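Local atomic coordinates of acyl-CoA dehydrogenase family protein (PDB entry 2OKU), a protein that probably acts, as the whole protein, as an FAD-dependent acyl-CoA dehydrogenase, of which this chain is the C-terminal domain. Residues Leu38-Val52 and Leu68-Met82. Numbering follows the deposited sequence.
Sequences LARMTDRAEALIAFV and LVEMTAHAVFGHLLM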
ATOM      1  N   LEU A  38       7.446   1.795  10.665  1.00 20.21           N
ATOM      2  CA  LEU A  38       7.922   2.130   9.329  1.00 20.01           C
ATOM      3  C   LEU A  38       9.392   2.509   9.323  1.00 20.49           C
ATOM      4  O   LEU A  38      10.087   2.208   8.374  1.00 20.03           O
ATOM      5  CB  LEU A  38       7.098   3.261   8.728  1.00 20.41           C
ATOM      6  CG  LEU A  38       5.683   2.832   8.342  1.00 20.64           C
ATOM      7  CD1 LEU A  38       4.826   4.072   8.114  1.00 19.28           C
ATOM      8  CD2 LEU A  38       5.705   1.936   7.129  1.00 20.20           C
ATOM      9  N   ALA A  39       9.858   3.186  10.376  1.00 20.21           N
ATOM     10  CA  ALA A  39      11.285   3.504  10.517  1.00 20.30           C
ATOM     11  C   ALA A  39      12.112   2.208  10.579  1.00 20.51           C
ATOM     12  O   ALA A  39      13.132   2.090   9.897  1.00 19.68           O
ATOM     13  CB  ALA A  39      11.523   4.379  11.758  1.00 20.12           C
ATOM     14  N   ARG A  40      11.641   1.227  11.358  1.00 20.38           N
ATOM     15  CA  ARG A  40      12.308  -0.074  11.438  1.00 21.71           C
ATOM     16  C   ARG A  40      12.315  -0.786  10.075  1.00 20.08           C
ATOM     17  O   ARG A  40      13.336  -1.371   9.696  1.00 18.05           O
ATOM     18  CB  ARG A  40      11.690  -0.976  12.523  1.00 21.19           C
ATOM     19  CG  ARG A  40      12.036  -0.510  13.948  1.00 24.96           C
ATOM     20  CD  ARG A  40      11.420  -1.389  15.069  1.00 29.22           C
ATOM     21  NE  ARG A  40      11.674  -2.823  14.896  1.00 35.84           N
ATOM     22  CZ  ARG A  40      12.742  -3.506  15.345  1.00 38.54           C
ATOM     23  NH1 ARG A  40      13.742  -2.912  16.014  1.00 39.31           N
ATOM     24  NH2 ARG A  40      12.816  -4.818  15.104  1.00 37.94           N
HETATM   25  N   MSE A  41      11.194  -0.747   9.353  1.00 20.49           N
HETATM   26  CA  MSE A  41      11.144  -1.335   7.982  1.00 21.63           C
HETATM   27  C   MSE A  41      12.136  -0.653   7.023  1.00 21.07           C
HETATM   28  O   MSE A  41      12.728  -1.306   6.148  1.00 20.37           O
HETATM   29  CB  MSE A  41       9.735  -1.251   7.389  1.00 21.32           C
HETATM   30  CG  MSE A  41       8.731  -2.106   8.112  1.00 21.86           C
HETATM   31 SE   MSE A  41       6.935  -1.808   7.447  1.00 30.82          SE
HETATM   32  CE  MSE A  41       7.177  -2.644   5.695  1.00 20.14           C
ATOM     33  N   THR A  42      12.309   0.658   7.183  1.00 20.64           N
ATOM     34  CA  THR A  42      13.264   1.425   6.374  1.00 20.08           C
ATOM     35  C   THR A  42      14.710   0.981   6.684  1.00 20.04           C
ATOM     36  O   THR A  42      15.479   0.668   5.772  1.00 19.15           O
ATOM     37  CB  THR A  42      13.080   2.940   6.583  1.00 20.18           C
ATOM     38  OG1 THR A  42      11.706   3.283   6.387  1.00 18.57           O
ATOM     39  CG2 THR A  42      13.961   3.762   5.641  1.00 19.87           C
ATOM     40  N   ASP A  43      15.063   0.922   7.960  1.00 20.52           N
ATOM     41  CA  ASP A  43      16.378   0.433   8.359  1.00 21.18           C
ATOM     42  C   ASP A  43      16.606  -1.006   7.850  1.00 21.04           C
ATOM     43  O   ASP A  43      17.700  -1.327   7.436  1.00 20.36           O
ATOM     44  CB  ASP A  43      16.558   0.435   9.877  1.00 21.86           C
ATOM     45  CG  ASP A  43      16.480   1.832  10.511  1.00 23.56           C
ATOM     46  OD1 ASP A  43      16.578   2.855   9.809  1.00 23.62           O
ATOM     47  OD2 ASP A  43      16.300   1.882  11.752  1.00 24.15           O
ATOM     48  N   ARG A  44      15.576  -1.855   7.920  1.00 21.48           N
ATOM     49  CA  ARG A  44      15.665  -3.256   7.443  1.00 21.96           C
ATOM     50  C   ARG A  44      15.955  -3.322   5.942  1.00 21.22           C
ATOM     51  O   ARG A  44      16.811  -4.100   5.496  1.00 20.95           O
ATOM     52  CB  ARG A  44      14.370  -4.014   7.737  1.00 22.70           C
ATOM     53  CG  ARG A  44      14.488  -5.511   7.811  1.00 26.11           C
ATOM     54  CD  ARG A  44      14.270  -5.909   9.268  1.00 32.99           C
ATOM     55  NE  ARG A  44      14.585  -7.295   9.590  1.00 34.65           N
ATOM     56  CZ  ARG A  44      13.774  -8.326   9.439  1.00 35.40           C
ATOM     57  NH1 ARG A  44      12.566  -8.173   8.898  1.00 34.45           N
ATOM     58  NH2 ARG A  44      14.200  -9.533   9.822  1.00 36.09           N
ATOM     59  N   ALA A  45      15.268  -2.488   5.163  1.00 20.58           N
ATOM     60  CA  ALA A  45      15.544  -2.400   3.720  1.00 20.15           C
ATOM     61  C   ALA A  45      16.999  -1.965   3.431  1.00 20.37           C
ATOM     62  O   ALA A  45      17.678  -2.588   2.653  1.00 19.44           O
ATOM     63  CB  ALA A  45      14.543  -1.433   3.040  1.00 19.60           C
ATOM     64  N   GLU A  46      17.458  -0.900   4.090  1.00 19.97           N
ATOM     65  CA  GLU A  46      18.816  -0.403   3.929  1.00 20.67           C
ATOM     66  C   GLU A  46      19.816  -1.492   4.294  1.00 20.08           C
ATOM     67  O   GLU A  46      20.805  -1.676   3.599  1.00 19.50           O
ATOM     68  CB  GLU A  46      19.039   0.833   4.815  1.00 20.37           C
ATOM     69  CG  GLU A  46      20.446   1.441   4.746  1.00 21.67           C
ATOM     70  CD  GLU A  46      20.585   2.654   5.628  1.00 21.74           C
ATOM     71  OE1 GLU A  46      20.398   2.507   6.860  1.00 23.62           O
ATOM     72  OE2 GLU A  46      20.844   3.743   5.085  1.00 22.65           O
ATOM     73  N   ALA A  47      19.566  -2.178   5.407  1.00 20.66           N
ATOM     74  CA  ALA A  47      20.494  -3.202   5.899  1.00 20.81           C
ATOM     75  C   ALA A  47      20.577  -4.359   4.914  1.00 20.45           C
ATOM     76  O   ALA A  47      21.657  -4.862   4.656  1.00 21.10           O
ATOM     77  CB  ALA A  47      20.088  -3.705   7.278  1.00 20.93           C
ATOM     78  N   LEU A  48      19.447  -4.769   4.352  1.00 20.10           N
ATOM     79  CA  LEU A  48      19.438  -5.893   3.384  1.00 20.34           C
ATOM     80  C   LEU A  48      20.149  -5.515   2.079  1.00 20.36           C
ATOM     81  O   LEU A  48      20.897  -6.306   1.521  1.00 19.94           O
ATOM     82  CB  LEU A  48      18.016  -6.374   3.086  1.00 20.12           C
ATOM     83  CG  LEU A  48      17.957  -7.673   2.277  1.00 20.31           C
ATOM     84  CD1 LEU A  48      18.511  -8.851   3.116  1.00 18.57           C
ATOM     85  CD2 LEU A  48      16.517  -7.964   1.793  1.00 20.90           C
ATOM     86  N   ILE A  49      19.931  -4.282   1.616  1.00 20.75           N
ATOM     87  CA  ILE A  49      20.658  -3.785   0.447  1.00 21.23           C
ATOM     88  C   ILE A  49      22.163  -3.847   0.700  1.00 21.50           C
ATOM     89  O   ILE A  49      22.889  -4.345  -0.162  1.00 21.94           O
ATOM     90  CB  ILE A  49      20.224  -2.347   0.079  1.00 20.73           C
ATOM     91  CG1 ILE A  49      18.783  -2.402  -0.438  1.00 21.42           C
ATOM     92  CG2 ILE A  49      21.207  -1.709  -0.961  1.00 20.39           C
ATOM     93  CD1 ILE A  49      18.027  -1.037  -0.487  1.00 21.21           C
ATOM     94  N   ALA A  50      22.608  -3.365   1.873  1.00 21.67           N
ATOM     95  CA  ALA A  50      24.032  -3.428   2.288  1.00 22.24           C
ATOM     96  C   ALA A  50      24.551  -4.856   2.345  1.00 22.18           C
ATOM     97  O   ALA A  50      25.676  -5.128   1.905  1.00 22.73           O
ATOM     98  CB  ALA A  50      24.251  -2.738   3.640  1.00 21.43           C
ATOM     99  N   PHE A  51      23.752  -5.756   2.903  1.00 22.14           N
ATOM    100  CA  PHE A  51      24.103  -7.179   2.955  1.00 23.39           C
ATOM    101  C   PHE A  51      24.482  -7.715   1.566  1.00 23.92           C
ATOM    102  O   PHE A  51      25.470  -8.453   1.425  1.00 24.69           O
ATOM    103  CB  PHE A  51      22.977  -8.007   3.593  1.00 23.58           C
ATOM    104  CG  PHE A  51      23.175  -9.488   3.475  1.00 22.96           C
ATOM    105  CD1 PHE A  51      23.925 -10.173   4.420  1.00 25.53           C
ATOM    106  CD2 PHE A  51      22.645 -10.189   2.410  1.00 23.43           C
ATOM    107  CE1 PHE A  51      24.131 -11.562   4.308  1.00 26.08           C
ATOM    108  CE2 PHE A  51      22.834 -11.556   2.288  1.00 24.89           C
ATOM    109  CZ  PHE A  51      23.570 -12.249   3.230  1.00 25.90           C
ATOM    110  N   VAL A  52      23.711  -7.341   0.555  1.00 23.66           N
ATOM    111  CA  VAL A  52      23.944  -7.791  -0.829  1.00 24.31           C
ATOM    112  C   VAL A  52      25.096  -7.019  -1.509  1.00 25.26           C
ATOM    113  O   VAL A  52      26.035  -7.638  -2.039  1.00 26.48           O
ATOM    114  CB  VAL A  52      22.661  -7.678  -1.706  1.00 23.44           C
ATOM    115  CG1 VAL A  52      22.963  -8.034  -3.173  1.00 22.57           C
ATOM    116  CG2 VAL A  52      21.517  -8.574  -1.156  1.00 19.59           C
ATOM    117  N   LEU A  68      15.290  -6.440  -3.763  1.00 20.54           N
ATOM    118  CA  LEU A  68      15.719  -5.214  -3.089  1.00 20.41           C
ATOM    119  C   LEU A  68      14.774  -4.063  -3.417  1.00 19.41           C
ATOM    120  O   LEU A  68      14.486  -3.253  -2.541  1.00 20.59           O
ATOM    121  CB  LEU A  68      17.145  -4.873  -3.458  1.00 20.41           C
ATOM    122  CG  LEU A  68      18.211  -5.899  -3.025  1.00 20.75           C
ATOM    123  CD1 LEU A  68      19.585  -5.403  -3.481  1.00 21.37           C
ATOM    124  CD2 LEU A  68      18.161  -6.171  -1.504  1.00 21.96           C
ATOM    125  N   VAL A  69      14.307  -3.992  -4.669  1.00 19.36           N
ATOM    126  CA  VAL A  69      13.246  -3.054  -5.038  1.00 19.10           C
ATOM    127  C   VAL A  69      11.981  -3.287  -4.171  1.00 19.26           C
ATOM    128  O   VAL A  69      11.467  -2.357  -3.540  1.00 19.20           O
ATOM    129  CB  VAL A  69      12.876  -3.118  -6.530  1.00 18.43           C
ATOM    130  CG1 VAL A  69      11.642  -2.228  -6.798  1.00 18.53           C
ATOM    131  CG2 VAL A  69      14.054  -2.732  -7.443  1.00 17.29           C
ATOM    132  N   GLU A  70      11.499  -4.527  -4.121  1.00 19.74           N
ATOM    133  CA  GLU A  70      10.336  -4.867  -3.318  1.00 21.07           C
ATOM    134  C   GLU A  70      10.499  -4.521  -1.838  1.00 19.85           C
ATOM    135  O   GLU A  70       9.586  -3.980  -1.221  1.00 19.27           O
ATOM    136  CB  GLU A  70      10.022  -6.342  -3.440  1.00 22.02           C
ATOM    137  CG  GLU A  70       9.524  -6.744  -4.793  1.00 25.25           C
ATOM    138  CD  GLU A  70       9.293  -8.254  -4.834  1.00 28.72           C
ATOM    139  OE1 GLU A  70       8.622  -8.781  -3.879  1.00 34.75           O
ATOM    140  OE2 GLU A  70       9.786  -8.878  -5.794  1.00 36.68           O
HETATM  141  N   MSE A  71      11.673  -4.842  -1.293  1.00 19.78           N
HETATM  142  CA  MSE A  71      11.991  -4.572   0.097  1.00 20.20           C
HETATM  143  C   MSE A  71      11.822  -3.072   0.374  1.00 19.80           C
HETATM  144  O   MSE A  71      11.236  -2.650   1.387  1.00 20.77           O
HETATM  145  CB  MSE A  71      13.430  -5.029   0.378  1.00 20.45           C
HETATM  146  CG  MSE A  71      13.817  -4.980   1.826  1.00 22.68           C
HETATM  147 SE   MSE A  71      13.008  -6.549   2.761  1.00 29.99          SE
HETATM  148  CE  MSE A  71      13.707  -6.091   4.571  1.00 23.72           C
ATOM    149  N   THR A  72      12.306  -2.258  -0.557  1.00 18.62           N
ATOM    150  CA  THR A  72      12.162  -0.825  -0.464  1.00 18.24           C
ATOM    151  C   THR A  72      10.713  -0.357  -0.616  1.00 18.12           C
ATOM    152  O   THR A  72      10.268   0.526   0.139  1.00 18.16           O
ATOM    153  CB  THR A  72      13.089  -0.114  -1.508  1.00 18.69           C
ATOM    154  OG1 THR A  72      14.456  -0.530  -1.296  1.00 19.79           O
ATOM    155  CG2 THR A  72      12.977   1.402  -1.357  1.00 18.53           C
ATOM    156  N   ALA A  73      10.015  -0.899  -1.612  1.00 18.17           N
ATOM    157  CA  ALA A  73       8.619  -0.584  -1.896  1.00 18.63           C
ATOM    158  C   ALA A  73       7.742  -0.756  -0.647  1.00 18.75           C
ATOM    159  O   ALA A  73       6.884   0.092  -0.339  1.00 19.43           O
ATOM    160  CB  ALA A  73       8.087  -1.462  -3.063  1.00 19.27           C
ATOM    161  N   HIS A  74       7.949  -1.834   0.107  1.00 18.68           N
ATOM    162  CA  HIS A  74       7.139  -2.051   1.316  1.00 18.94           C
ATOM    163  C   HIS A  74       7.271  -0.884   2.302  1.00 19.51           C
ATOM    164  O   HIS A  74       6.261  -0.399   2.859  1.00 19.58           O
ATOM    165  CB  HIS A  74       7.455  -3.403   1.980  1.00 18.68           C
ATOM    166  CG  HIS A  74       7.066  -4.564   1.137  1.00 18.24           C
ATOM    167  ND1 HIS A  74       5.771  -4.760   0.716  1.00 17.81           N
ATOM    168  CD2 HIS A  74       7.800  -5.560   0.596  1.00 19.99           C
ATOM    169  CE1 HIS A  74       5.732  -5.819  -0.077  1.00 18.91           C
ATOM    170  NE2 HIS A  74       6.945  -6.345  -0.136  1.00 18.20           N
ATOM    171  N   ALA A  75       8.502  -0.415   2.511  1.00 18.99           N
ATOM    172  CA  ALA A  75       8.734   0.743   3.370  1.00 19.99           C
ATOM    173  C   ALA A  75       8.142   2.040   2.826  1.00 19.83           C
ATOM    174  O   ALA A  75       7.532   2.785   3.587  1.00 20.26           O
ATOM    175  CB  ALA A  75      10.249   0.922   3.647  1.00 20.45           C
ATOM    176  N   VAL A  76       8.341   2.324   1.536  1.00 19.28           N
ATOM    177  CA  VAL A  76       7.791   3.527   0.903  1.00 19.47           C
ATOM    178  C   VAL A  76       6.280   3.524   0.938  1.00 19.13           C
ATOM    179  O   VAL A  76       5.651   4.484   1.438  1.00 18.59           O
ATOM    180  CB  VAL A  76       8.280   3.683  -0.548  1.00 19.27           C
ATOM    181  CG1 VAL A  76       7.555   4.876  -1.270  1.00 19.39           C
ATOM    182  CG2 VAL A  76       9.837   3.835  -0.586  1.00 18.48           C
ATOM    183  N   PHE A  77       5.699   2.427   0.452  1.00 18.91           N
ATOM    184  CA  PHE A  77       4.238   2.284   0.374  1.00 19.37           C
ATOM    185  C   PHE A  77       3.634   2.510   1.749  1.00 19.47           C
ATOM    186  O   PHE A  77       2.629   3.212   1.882  1.00 20.79           O
ATOM    187  CB  PHE A  77       3.870   0.899  -0.144  1.00 19.51           C
ATOM    188  CG  PHE A  77       4.042   0.705  -1.647  1.00 18.52           C
ATOM    189  CD1 PHE A  77       4.667   1.642  -2.470  1.00 20.21           C
ATOM    190  CD2 PHE A  77       3.590  -0.479  -2.227  1.00 20.23           C
ATOM    191  CE1 PHE A  77       4.793   1.422  -3.839  1.00 19.73           C
ATOM    192  CE2 PHE A  77       3.733  -0.715  -3.588  1.00 21.43           C
ATOM    193  CZ  PHE A  77       4.338   0.229  -4.400  1.00 19.60           C
ATOM    194  N   GLY A  78       4.254   1.922   2.773  1.00 19.18           N
ATOM    195  CA  GLY A  78       3.748   2.011   4.147  1.00 19.03           C
ATOM    196  C   GLY A  78       3.669   3.450   4.613  1.00 19.15           C
ATOM    197  O   GLY A  78       2.693   3.888   5.267  1.00 18.01           O
ATOM    198  N   HIS A  79       4.696   4.223   4.253  1.00 18.98           N
ATOM    199  CA  HIS A  79       4.680   5.661   4.551  1.00 18.71           C
ATOM    200  C   HIS A  79       3.562   6.388   3.820  1.00 19.52           C
ATOM    201  O   HIS A  79       2.937   7.249   4.418  1.00 19.38           O
ATOM    202  CB  HIS A  79       6.026   6.309   4.241  1.00 18.87           C
ATOM    203  CG  HIS A  79       7.067   6.081   5.295  1.00 17.96           C
ATOM    204  ND1 HIS A  79       7.917   5.002   5.266  1.00 17.54           N
ATOM    205  CD2 HIS A  79       7.379   6.779   6.411  1.00 17.85           C
ATOM    206  CE1 HIS A  79       8.715   5.047   6.324  1.00 18.93           C
ATOM    207  NE2 HIS A  79       8.414   6.124   7.034  1.00 16.91           N
ATOM    208  N   LEU A  80       3.303   6.062   2.544  1.00 18.93           N
ATOM    209  CA  LEU A  80       2.229   6.735   1.812  1.00 19.81           C
ATOM    210  C   LEU A  80       0.889   6.498   2.485  1.00 20.48           C
ATOM    211  O   LEU A  80       0.053   7.407   2.603  1.00 19.58           O
ATOM    212  CB  LEU A  80       2.175   6.278   0.360  1.00 20.06           C
ATOM    213  CG  LEU A  80       3.442   6.487  -0.441  1.00 20.61           C
ATOM    214  CD1 LEU A  80       3.287   5.881  -1.848  1.00 21.67           C
ATOM    215  CD2 LEU A  80       3.786   7.977  -0.520  1.00 23.09           C
ATOM    216  N   LEU A  81       0.701   5.278   2.973  1.00 21.15           N
ATOM    217  CA  LEU A  81      -0.535   4.920   3.664  1.00 22.51           C
ATOM    218  C   LEU A  81      -0.618   5.559   5.067  1.00 22.93           C
ATOM    219  O   LEU A  81      -1.681   6.015   5.482  1.00 21.88           O
ATOM    220  CB  LEU A  81      -0.685   3.391   3.710  1.00 22.72           C
ATOM    221  CG  LEU A  81      -0.632   2.680   2.364  1.00 23.27           C
ATOM    222  CD1 LEU A  81      -1.022   1.158   2.588  1.00 25.16           C
ATOM    223  CD2 LEU A  81      -1.477   3.363   1.277  1.00 24.50           C
HETATM  224  N   MSE A  82       0.505   5.635   5.768  1.00 23.57           N
HETATM  225  CA  MSE A  82       0.569   6.386   7.034  1.00 25.87           C
HETATM  226  C   MSE A  82       0.137   7.845   6.819  1.00 24.06           C
HETATM  227  O   MSE A  82      -0.595   8.408   7.616  1.00 22.27           O
HETATM  228  CB  MSE A  82       1.984   6.336   7.626  1.00 25.40           C
HETATM  229  CG  MSE A  82       2.135   6.539   9.127  1.00 27.69           C
HETATM  230 SE   MSE A  82       3.714   7.656   9.534  1.00 44.89          SE
HETATM  231  CE  MSE A  82       2.507   8.908   8.782  1.00 18.45           C
TER
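L38 lays its CB over one face of the H79 ring, 3.8 Å from the ring centroid, a CH-pi contact. The side chain of L38 is a knob in the hole formed by A75, G78, H79 and M82. Its CD2 lies 3.6 Å from CA of G78, where a glycine leaves room for the branch. Its CD1 reaches CB of M82 at 3.7 Å. T42 meets the same imidazole at the edge, OG1 near the ring plane and 3.5 Å from CE1 of H79.

Further along, the small side chains of A45 and A75 let the backbones come close, A45 opposite M71 and A75 opposite T42. CA of A45 is 5.5 Å from CA of M71. M41, M71 and M82 are selenomethionines. The methyl CE of M41 lies against CB of H74. M71 has CG anti to its backbone N (chi1 -172°) and bends at chi2. This sets CG against A45, SE beside CD2 of L48, and the terminal methyl CE 3.4 Å from CG of R44. At the far end CD2 of L68 enters between L48, I49 and V52. CD1 of I49 crosses to OG1 of T72.

The hydroxyls of T42 and T72 and ND1 of H79 each bond a carbonyl of their own helix. H79 ND1 donates to A75 O at 2.8 Å, in the ring plane but above the carbonyl plane. That bond, with a hydrogen bond between NE2 of H79 and NE2 of Q23, limits rotation of the ring under L38. T42 and T72 turn their hydroxyls back to L38 O and L68 O. Q106 of helix 92-115 bonds M41 O and M71 O, bridging both helices, and R44 forms a salt bridge with E107. ND1 of H74 is hydrogen-bonded to OH of Y98 of the second subunit.

The axes of segments 38-52 and 68-82 run antiparallel at 162°, 8.8 Å apart at closest approach. This is the buried core of an antiparallel helical bundle, consistent with the all-helical C-terminal domain of acyl-CoA dehydrogenases.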